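Local coordinates for protein sulfate adenylyltransferase (Allochromatium vinosum, PDB 4DNX) that catalyses the adenylyl transfer from ATP to sulfate that forms adenosine 5'-phosphosulfate and diphosphate in sulfur metabolism, at residues 64-67 and 68-72; 278-281 and 282-285. All coordinates share one frame; numbering follows the deposited sequence.

Interaction 1: 64-67 and 68-72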
ATOM      1  N   ALA A  64     -27.508   1.334  16.825  1.00 16.98           N
ATOM      2  CA  ALA A  64     -27.157  -0.093  16.839  1.00 15.96           C
ATOM      3  C   ALA A  64     -28.399  -0.993  16.802  1.00 16.36           C
ATOM      4  O   ALA A  64     -28.426  -2.016  16.060  1.00 16.09           O
ATOM      5  CB  ALA A  64     -26.235  -0.437  18.024  1.00 15.77           C
ATOM      6  N   LEU A  65     -29.435  -0.614  17.571  1.00 16.15           N
ATOM      7  CA  LEU A  65     -30.707  -1.400  17.590  1.00 18.01           C
ATOM      8  C   LEU A  65     -31.388  -1.326  16.230  1.00 18.50           C
ATOM      9  O   LEU A  65     -31.866  -2.333  15.708  1.00 18.24           O
ATOM     10  CB  LEU A  65     -31.619  -0.917  18.718  1.00 18.75           C
ATOM     11  CG  LEU A  65     -31.065  -1.301  20.082  1.00 19.00           C
ATOM     12  CD1 LEU A  65     -31.643  -0.278  21.085  1.00 19.98           C
ATOM     13  CD2 LEU A  65     -31.461  -2.734  20.450  1.00 20.75           C
ATOM     14  N   SER A  66     -31.327  -0.144  15.620  1.00 18.81           N
ATOM     15  CA  SER A  66     -31.965   0.036  14.315  1.00 19.18           C
ATOM     16  C   SER A  66     -31.189  -0.746  13.223  1.00 17.91           C
ATOM     17  O   SER A  66     -31.799  -1.424  12.399  1.00 19.06           O
ATOM     18  CB  SER A  66     -32.064   1.517  13.964  1.00 19.64           C
ATOM     19  OG  SER A  66     -32.871   1.685  12.790  1.00 19.84           O
ATOM     20  N   SER A  67     -29.858  -0.694  13.268  1.00 16.98           N
ATOM     21  CA  SER A  67     -29.014  -1.441  12.293  1.00 16.95           C
ATOM     22  C   SER A  67     -29.256  -2.974  12.411  1.00 17.10           C
ATOM     23  O   SER A  67     -29.473  -3.697  11.398  1.00 16.66           O
ATOM     24  CB  SER A  67     -27.528  -1.103  12.547  1.00 18.51           C
ATOM     25  OG  SER A  67     -26.780  -1.710  11.510  1.00 22.25           O
ATOM     26  N   ALA A  68     -29.249  -3.473  13.659  1.00 16.62           N
ATOM     27  CA  ALA A  68     -29.455  -4.888  13.911  1.00 17.70           C
ATOM     28  C   ALA A  68     -30.803  -5.351  13.362  1.00 18.36           C
ATOM     29  O   ALA A  68     -30.894  -6.398  12.723  1.00 19.40           O
ATOM     30  CB  ALA A  68     -29.372  -5.188  15.432  1.00 18.38           C
ATOM     31  N   GLN A  69     -31.871  -4.589  13.598  1.00 19.44           N
ATOM     32  CA  GLN A  69     -33.188  -5.108  13.296  1.00 20.68           C
ATOM     33  C   GLN A  69     -33.645  -4.812  11.879  1.00 22.18           C
ATOM     34  O   GLN A  69     -34.513  -5.534  11.352  1.00 23.33           O
ATOM     35  CB  GLN A  69     -34.237  -4.550  14.273  1.00 21.83           C
ATOM     36  CG  GLN A  69     -34.002  -4.942  15.713  1.00 22.28           C
ATOM     37  CD  GLN A  69     -34.932  -4.225  16.630  1.00 22.97           C
ATOM     38  OE1 GLN A  69     -36.030  -4.702  16.925  1.00 25.09           O
ATOM     39  NE2 GLN A  69     -34.502  -3.077  17.110  1.00 23.21           N
ATOM     40  N   SER A  70     -33.119  -3.731  11.296  1.00 20.36           N
ATOM     41  CA  SER A  70     -33.694  -3.211  10.037  1.00 20.67           C
ATOM     42  C   SER A  70     -32.651  -2.789   8.971  1.00 19.59           C
ATOM     43  O   SER A  70     -33.019  -2.316   7.870  1.00 20.60           O
ATOM     44  CB  SER A  70     -34.668  -2.051  10.327  1.00 21.28           C
ATOM     45  OG  SER A  70     -33.945  -0.888  10.709  1.00 19.72           O
ATOM     46  N   MET A  71     -31.369  -2.973   9.298  1.00 18.48           N
ATOM     47  CA  MET A  71     -30.248  -2.556   8.458  1.00 17.75           C
ATOM     48  C   MET A  71     -30.256  -1.072   8.139  1.00 18.25           C
ATOM     49  O   MET A  71     -29.730  -0.660   7.115  1.00 18.90           O
ATOM     50  CB  MET A  71     -30.151  -3.412   7.176  1.00 18.76           C
ATOM     51  CG  MET A  71     -30.140  -4.927   7.397  1.00 20.91           C
ATOM     52  SD  MET A  71     -29.962  -5.689   5.724  1.00 25.46           S
ATOM     53  CE  MET A  71     -30.939  -7.164   5.827  1.00 31.60           C
ATOM     54  N   THR A  72     -30.809  -0.262   9.037  1.00 19.55           N
ATOM     55  CA  THR A  72     -30.726   1.201   8.909  1.00 20.18           C
ATOM     56  C   THR A  72     -30.318   1.845  10.227  1.00 20.46           C
ATOM     57  O   THR A  72     -30.587   1.309  11.307  1.00 20.68           O
ATOM     58  CB  THR A  72     -32.075   1.849   8.461  1.00 22.76           C
ATOM     59  OG1 THR A  72     -33.075   1.644   9.481  1.00 24.38           O
ATOM     60  CG2 THR A  72     -32.567   1.276   7.151  1.00 23.04           C
TER
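The last turns of helix 61-70 link residues 64-67 to residues 68-72 through i+4 bonds, such as Ala68 N to Ala64 O at 2.9 Å, until Met71 leaves the helix with a positive phi of 57°. Near this end, side chains add donors to backbone oxygens that the helix already uses. Gln69 has CG beside its own backbone N, and its otherwise extended chain swings the amide back one turn, where NE2 meets Leu65 O at 3.1 Å. The acceptor lies close to the amide plane, but NE2 stands above the carbonyl plane, on the face opposite to Gln69 N. Leu65 O is therefore gripped twice by one residue. Ser70 repeats the scheme on Ser66 O with a shorter arm: OG, held between backbone N and carbonyl carbon (chi1 73°), reaches this oxygen at 2.8 Å, while Ser70 N binds it at 2.9 Å from the other face. Met71 N still bonds to Ser67 O at 2.9 Å. The hydroxyl of Ser67 turns instead to Phe79 O, and Arg275 bonds to Ala68 O. Leu65 O and Ser66 O thus each carry a second donor from the residue whose N they already bind; at a helix C-terminus, where carbonyl oxygens are likely to be somewhat electron-rich, this probably steadies the final turn.

Interaction 2: 278-281 and 282-285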
ATOM      1  N   VAL A 278     -24.348  -9.225   3.295  1.00 14.22           N
ATOM      2  CA  VAL A 278     -24.787  -7.866   2.976  1.00 13.62           C
ATOM      3  C   VAL A 278     -23.689  -6.833   3.310  1.00 13.44           C
ATOM      4  O   VAL A 278     -23.464  -5.859   2.536  1.00 13.98           O
ATOM      5  CB  VAL A 278     -26.117  -7.513   3.696  1.00 14.11           C
ATOM      6  CG1 VAL A 278     -26.548  -6.099   3.327  1.00 14.21           C
ATOM      7  CG2 VAL A 278     -27.193  -8.560   3.275  1.00 15.03           C
ATOM      8  N   LEU A 279     -23.049  -7.011   4.461  1.00 12.33           N
ATOM      9  CA  LEU A 279     -21.917  -6.145   4.816  1.00 12.12           C
ATOM     10  C   LEU A 279     -20.802  -6.214   3.756  1.00 11.17           C
ATOM     11  O   LEU A 279     -20.262  -5.168   3.330  1.00 10.74           O
ATOM     12  CB  LEU A 279     -21.372  -6.546   6.187  1.00 12.71           C
ATOM     13  CG  LEU A 279     -20.251  -5.635   6.670  1.00 12.96           C
ATOM     14  CD1 LEU A 279     -20.779  -4.185   6.863  1.00 12.58           C
ATOM     15  CD2 LEU A 279     -19.670  -6.208   7.997  1.00 13.45           C
ATOM     16  N   HIS A 280     -20.465  -7.447   3.330  1.00 11.86           N
ATOM     17  CA  HIS A 280     -19.488  -7.680   2.239  1.00 12.08           C
ATOM     18  C   HIS A 280     -19.847  -6.941   0.967  1.00 12.41           C
ATOM     19  O   HIS A 280     -18.977  -6.298   0.397  1.00 13.60           O
ATOM     20  CB  HIS A 280     -19.388  -9.160   1.926  1.00 13.17           C
ATOM     21  CG  HIS A 280     -18.671  -9.961   2.963  1.00 15.49           C
ATOM     22  ND1 HIS A 280     -18.647 -11.348   2.923  1.00 16.77           N
ATOM     23  CD2 HIS A 280     -17.966  -9.595   4.060  1.00 15.58           C
ATOM     24  CE1 HIS A 280     -17.939 -11.794   3.953  1.00 18.29           C
ATOM     25  NE2 HIS A 280     -17.509 -10.751   4.655  1.00 17.62           N
ATOM     26  N   ALA A 281     -21.114  -7.012   0.547  1.00 11.44           N
ATOM     27  CA  ALA A 281     -21.570  -6.287  -0.649  1.00 11.87           C
ATOM     28  C   ALA A 281     -21.419  -4.774  -0.460  1.00 12.64           C
ATOM     29  O   ALA A 281     -20.943  -4.043  -1.359  1.00 12.17           O
ATOM     30  CB  ALA A 281     -23.011  -6.690  -1.027  1.00 12.89           C
ATOM     31  N   TYR A 282     -21.757  -4.311   0.737  1.00 12.17           N
ATOM     32  CA  TYR A 282     -21.673  -2.884   1.039  1.00 12.21           C
ATOM     33  C   TYR A 282     -20.245  -2.352   0.847  1.00 11.87           C
ATOM     34  O   TYR A 282     -20.038  -1.366   0.091  1.00 11.60           O
ATOM     35  CB  TYR A 282     -22.115  -2.698   2.476  1.00 12.06           C
ATOM     36  CG  TYR A 282     -22.204  -1.239   2.920  1.00 11.13           C
ATOM     37  CD1 TYR A 282     -21.045  -0.514   3.216  1.00 11.33           C
ATOM     38  CD2 TYR A 282     -23.435  -0.638   3.060  1.00 12.53           C
ATOM     39  CE1 TYR A 282     -21.143   0.856   3.604  1.00 11.18           C
ATOM     40  CE2 TYR A 282     -23.572   0.695   3.459  1.00 11.95           C
ATOM     41  CZ  TYR A 282     -22.408   1.433   3.724  1.00 11.51           C
ATOM     42  OH  TYR A 282     -22.549   2.755   4.093  1.00 12.53           O
ATOM     43  N   PHE A 283     -19.259  -2.987   1.485  1.00 10.18           N
ATOM     44  CA  PHE A 283     -17.902  -2.449   1.373  1.00 10.69           C
ATOM     45  C   PHE A 283     -17.224  -2.690   0.022  1.00 10.53           C
ATOM     46  O   PHE A 283     -16.351  -1.907  -0.390  1.00 11.18           O
ATOM     47  CB  PHE A 283     -17.004  -2.716   2.600  1.00 10.80           C
ATOM     48  CG  PHE A 283     -16.598  -4.148   2.849  1.00 10.89           C
ATOM     49  CD1 PHE A 283     -15.527  -4.723   2.163  1.00  9.88           C
ATOM     50  CD2 PHE A 283     -17.163  -4.828   3.939  1.00 10.86           C
ATOM     51  CE1 PHE A 283     -15.092  -6.062   2.498  1.00 11.38           C
ATOM     52  CE2 PHE A 283     -16.765  -6.140   4.290  1.00 11.46           C
ATOM     53  CZ  PHE A 283     -15.710  -6.756   3.580  1.00 11.91           C
ATOM     54  N   ARG A 284     -17.706  -3.716  -0.685  1.00 11.09           N
ATOM     55  CA  ARG A 284     -17.197  -3.961  -2.031  1.00 12.65           C
ATOM     56  C   ARG A 284     -17.716  -2.909  -2.991  1.00 11.25           C
ATOM     57  O   ARG A 284     -17.032  -2.546  -3.965  1.00 11.58           O
ATOM     58  CB  ARG A 284     -17.536  -5.384  -2.504  1.00 14.69           C
ATOM     59  CG  ARG A 284     -16.414  -6.402  -2.276  1.00 20.48           C
ATOM     60  CD  ARG A 284     -16.124  -6.552  -0.883  1.00 20.57           C
ATOM     61  NE  ARG A 284     -15.015  -7.450  -0.456  1.00 20.21           N
ATOM     62  CZ  ARG A 284     -15.115  -8.580   0.255  1.00 19.71           C
ATOM     63  NH1 ARG A 284     -16.287  -9.162   0.504  1.00 22.60           N
ATOM     64  NH2 ARG A 284     -14.006  -9.149   0.746  1.00 15.31           N
ATOM     65  N   GLN A 285     -18.930  -2.425  -2.778  1.00 11.23           N
ATOM     66  CA  GLN A 285     -19.422  -1.309  -3.621  1.00 11.85           C
ATOM     67  C   GLN A 285     -18.573  -0.087  -3.324  1.00 11.89           C
ATOM     68  O   GLN A 285     -18.169   0.640  -4.262  1.00 12.26           O
ATOM     69  CB  GLN A 285     -20.913  -1.028  -3.386  1.00 12.48           C
ATOM     70  CG  GLN A 285     -21.433   0.109  -4.305  1.00 13.27           C
ATOM     71  CD  GLN A 285     -22.931   0.346  -4.196  1.00 14.84           C
ATOM     72  OE1 GLN A 285     -23.726  -0.597  -4.084  1.00 15.14           O
ATOM     73  NE2 GLN A 285     -23.334   1.620  -4.298  1.00 15.34           N
TER
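Helix 274-287 belongs to the Rossmann-like ATP-sulfurylase domain, where it lies in the connection between parallel strands 260-266 and 291-294, and its middle turns illustrate how aromatic and charged groups can pack against their own helix. Phe283 N bonds Leu279 O at 3.0 Å, and the ring of Phe283 folds back over the preceding turn because CG sits between backbone N and carbonyl carbon (chi1 68°). One ring face thereby receives His280 CA in a CH-pi contact, 4.1 Å from the centroid, while Phe283 CD2 comes 4.2 Å from Leu279 CG. His280 points the same way alongside, its CD2 3.7 Å from Phe283 CZ, with the two ring planes 78° apart. Arg284, bent at chi2 (62°), lays its chain past the His280 carbonyl and brings NH1 to 3.4 Å from His280 CB; Phe283 CE1 lies over one guanidinium face, offset toward its rim. An alanine in place of Phe283 would probably uncover the His280 backbone and leave that guanidinium face less well covered. The polar ends are anchored beyond this helix: His280 ND1 bonds His298, and Arg284 bonds His227 and Gln199. His280 and Arg284 also pack on strands 195-200 and 291-294, whereas Val278 and Ala281 meet Phe314 of helix 309-316.

Overall arrangement
Interaction 1 ends a helix of the PUA-like domain, its centre about 20 Å from the centre of the chain, whereas interaction 2 lies buried in the ATP-sulfurylase domain, its centre about 8 Å from that point. The two centres are about 16 Å apart, yet the contacts touch: Met71 SD packs 4.2 Å from Val278 CG1. Phe79 reaches both, meeting the ring of Tyr282 edge-to-face, and Arg275 stands at the start of helix 274-287. Gln199 opens the Gln-X-Arg-Asn-Pro-X-His motif of ATP sulfurylase active sites, so interaction 2 probably backs that site through Arg284. Together they illustrate how the C-terminal end of one helix can dock on the first half of another across a domain boundary in this open-state enzyme.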